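Local atomic coordinates of molybdopterin-guanine dinucleotide biosynthesis protein A (MobA) (Archaeoglobus fulgidus, PDB entry 3NGW), a protein that probably transfers a guanine nucleotide from GTP in molybdenum cofactor biosynthesis. Residues Ala135-Leu138 with Glu139-Ile142. Numbering follows the deposited sequence.
Sequences ADEL and ERAI. With CA (calcium ion), chain B.
Arg140 lays its guanidinium back over the preceding turn of helix 135-143, where NH1 overlaps CB of Asp136 at 3.5 Å and meets the carboxylate of Glu137. The Glu137-Arg140 pair is an i to i+3 salt bridge, with OE1 of Glu137 2.7 Å from NH1 of Arg140. Carboxylate and guanidinium planes are turned 20° from each other and OE1 approaches obliquely, yet the grip is one-sided: OE2 of Glu137 stays 3.5 Å from NH1 of Arg140. Arg140 gets there with CG beside its own backbone N (chi1 -70°) and an extended run to NE, its CG passing over O of Asp136; the Glu137 chain instead folds at chi2 (49°) to bring its carboxylate across. Beneath the side chains run regular i to i+4 helix bonds, among them N of Arg140 to O of Asp136 at 2.9 Å. O of Leu138, which accepts from N of Ile142, also touches CG1 of Ile142 at 3.1 Å. On another side of the helix the carboxylates of Asp136 and Glu139 approach, OD1 of the former 4.4 Å from OE1 of the latter, and Arg81 of helix 72-83 forms salt bridges with both, tying the two helices together. Leu138 packs against Ile76 of that helix and against Pro152 of helix 150-154. Such side-chain pairing within one helix of the MobA-like domain lies away from the calcium site at Asp184. OD2 of Asp136 binds a calcium ion at a long 2.8 Å and OD1 lies 2.9 Å from it; three waters on the metal donate to OD1, two of them weakly. With Arg81 and the calcium beside it, the Asp136 carboxylate is probably kept ionised, and the like charge of Glu139 is probably offset by the arginine they share.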
ATOM      1  N   ALA A 135      -6.313  -8.093  11.709  1.00 28.83           N
ATOM      2  CA  ALA A 135      -5.085  -7.759  12.430  1.00 32.78           C
ATOM      3  C   ALA A 135      -4.433  -8.860  13.276  1.00 35.86           C
ATOM      4  O   ALA A 135      -3.207  -8.954  13.315  1.00 36.66           O
ATOM      5  CB  ALA A 135      -5.313  -6.525  13.295  1.00 35.85           C
ATOM      6  N   ASP A 136      -5.229  -9.678  13.955  1.00 34.35           N
ATOM      7  CA  ASP A 136      -4.664 -10.729  14.788  1.00 33.21           C
ATOM      8  C   ASP A 136      -3.861 -11.746  14.003  1.00 31.02           C
ATOM      9  O   ASP A 136      -2.757 -12.106  14.398  1.00 32.55           O
ATOM     10  CB  ASP A 136      -5.759 -11.459  15.569  1.00 44.49           C
ATOM     11  CG  ASP A 136      -6.413 -10.584  16.612  1.00 51.03           C
ATOM     12  OD1 ASP A 136      -5.690  -9.817  17.282  1.00 43.91           O
ATOM     13  OD2 ASP A 136      -7.653 -10.666  16.767  1.00 58.00           O
ATOM     14  N   GLU A 137      -4.422 -12.222  12.900  1.00 32.55           N
ATOM     15  CA  GLU A 137      -3.733 -13.205  12.081  1.00 36.71           C
ATOM     16  C   GLU A 137      -2.448 -12.617  11.487  1.00 42.58           C
ATOM     17  O   GLU A 137      -1.439 -13.317  11.347  1.00 46.29           O
ATOM     18  CB  GLU A 137      -4.658 -13.713  10.972  1.00 39.80           C
ATOM     19  CG  GLU A 137      -4.556 -15.211  10.752  1.00 52.37           C
ATOM     20  CD  GLU A 137      -4.654 -15.999  12.052  1.00 54.01           C
ATOM     21  OE1 GLU A 137      -5.680 -15.866  12.765  1.00 57.25           O
ATOM     22  OE2 GLU A 137      -3.698 -16.744  12.361  1.00 54.45           O
ATOM     23  N   LEU A 138      -2.481 -11.330  11.150  1.00 34.32           N
ATOM     24  CA  LEU A 138      -1.308 -10.661  10.599  1.00 34.93           C
ATOM     25  C   LEU A 138      -0.243 -10.518  11.673  1.00 33.32           C
ATOM     26  O   LEU A 138       0.943 -10.695  11.409  1.00 42.39           O
ATOM     27  CB  LEU A 138      -1.675  -9.273  10.052  1.00 26.15           C
ATOM     28  CG  LEU A 138      -2.583  -9.234   8.817  1.00 32.25           C
ATOM     29  CD1 LEU A 138      -2.770  -7.792   8.350  1.00 28.59           C
ATOM     30  CD2 LEU A 138      -1.956 -10.059   7.704  1.00 24.70           C
ATOM     31  N   GLU A 139      -0.669 -10.201  12.889  1.00 38.31           N
ATOM     32  CA  GLU A 139       0.266 -10.032  13.991  1.00 37.10           C
ATOM     33  C   GLU A 139       0.904 -11.352  14.394  1.00 41.29           C
ATOM     34  O   GLU A 139       2.080 -11.388  14.747  1.00 42.56           O
ATOM     35  CB  GLU A 139      -0.436  -9.420  15.191  1.00 32.90           C
ATOM     36  CG  GLU A 139       0.457  -9.273  16.392  1.00 31.05           C
ATOM     37  CD  GLU A 139      -0.213  -8.488  17.486  1.00 42.26           C
ATOM     38  OE1 GLU A 139      -1.422  -8.704  17.718  1.00 40.77           O
ATOM     39  OE2 GLU A 139       0.466  -7.657  18.125  1.00 54.18           O
ATOM     40  N   ARG A 140       0.130 -12.433  14.351  1.00 43.54           N
ATOM     41  CA  ARG A 140       0.669 -13.739  14.703  1.00 49.93           C
ATOM     42  C   ARG A 140       1.780 -14.070  13.716  1.00 49.42           C
ATOM     43  O   ARG A 140       2.838 -14.573  14.101  1.00 47.59           O
ATOM     44  CB  ARG A 140      -0.414 -14.818  14.648  1.00 44.17           C
ATOM     45  CG  ARG A 140      -1.450 -14.692  15.744  1.00 53.31           C
ATOM     46  CD  ARG A 140      -2.340 -15.923  15.823  1.00 53.51           C
ATOM     47  NE  ARG A 140      -3.481 -15.682  16.708  1.00 59.84           N
ATOM     48  CZ  ARG A 140      -4.633 -15.143  16.319  1.00 56.35           C
ATOM     49  NH1 ARG A 140      -4.812 -14.796  15.051  1.00 53.87           N
ATOM     50  NH2 ARG A 140      -5.600 -14.924  17.202  1.00 60.03           N
ATOM     51  N   ALA A 141       1.544 -13.757  12.444  1.00 42.53           N
ATOM     52  CA  ALA A 141       2.527 -14.017  11.395  1.00 42.80           C
ATOM     53  C   ALA A 141       3.826 -13.254  11.647  1.00 36.25           C
ATOM     54  O   ALA A 141       4.923 -13.782  11.444  1.00 37.44           O
ATOM     55  CB  ALA A 141       1.949 -13.634  10.039  1.00 40.80           C
ATOM     56  N   ILE A 142       3.683 -12.008  12.089  1.00 32.70           N
ATOM     57  CA  ILE A 142       4.819 -11.136  12.391  1.00 33.75           C
ATOM     58  C   ILE A 142       5.625 -11.697  13.566  1.00 33.91           C
ATOM     59  O   ILE A 142       6.856 -11.737  13.531  1.00 41.20           O
ATOM     60  CB  ILE A 142       4.341  -9.702  12.763  1.00 30.49           C
ATOM     61  CG1 ILE A 142       3.571  -9.083  11.589  1.00 41.78           C
ATOM     62  CG2 ILE A 142       5.532  -8.828  13.153  1.00 28.31           C
ATOM     63  CD1 ILE A 142       2.933  -7.716  11.908  1.00 33.58           C
TER
HETATM   64 CA    CA B 209      -7.826  -9.277  19.204  1.00 57.43          CA
HETATM   65  O   HOH W   1      -7.757  -7.222  17.204  1.00 34.92           O
HETATM   66  O   HOH W   2      -5.703 -10.431  20.573  1.00 60.78           O
HETATM   67  O   HOH W   3      -6.079  -7.374  19.396  1.00 40.64           O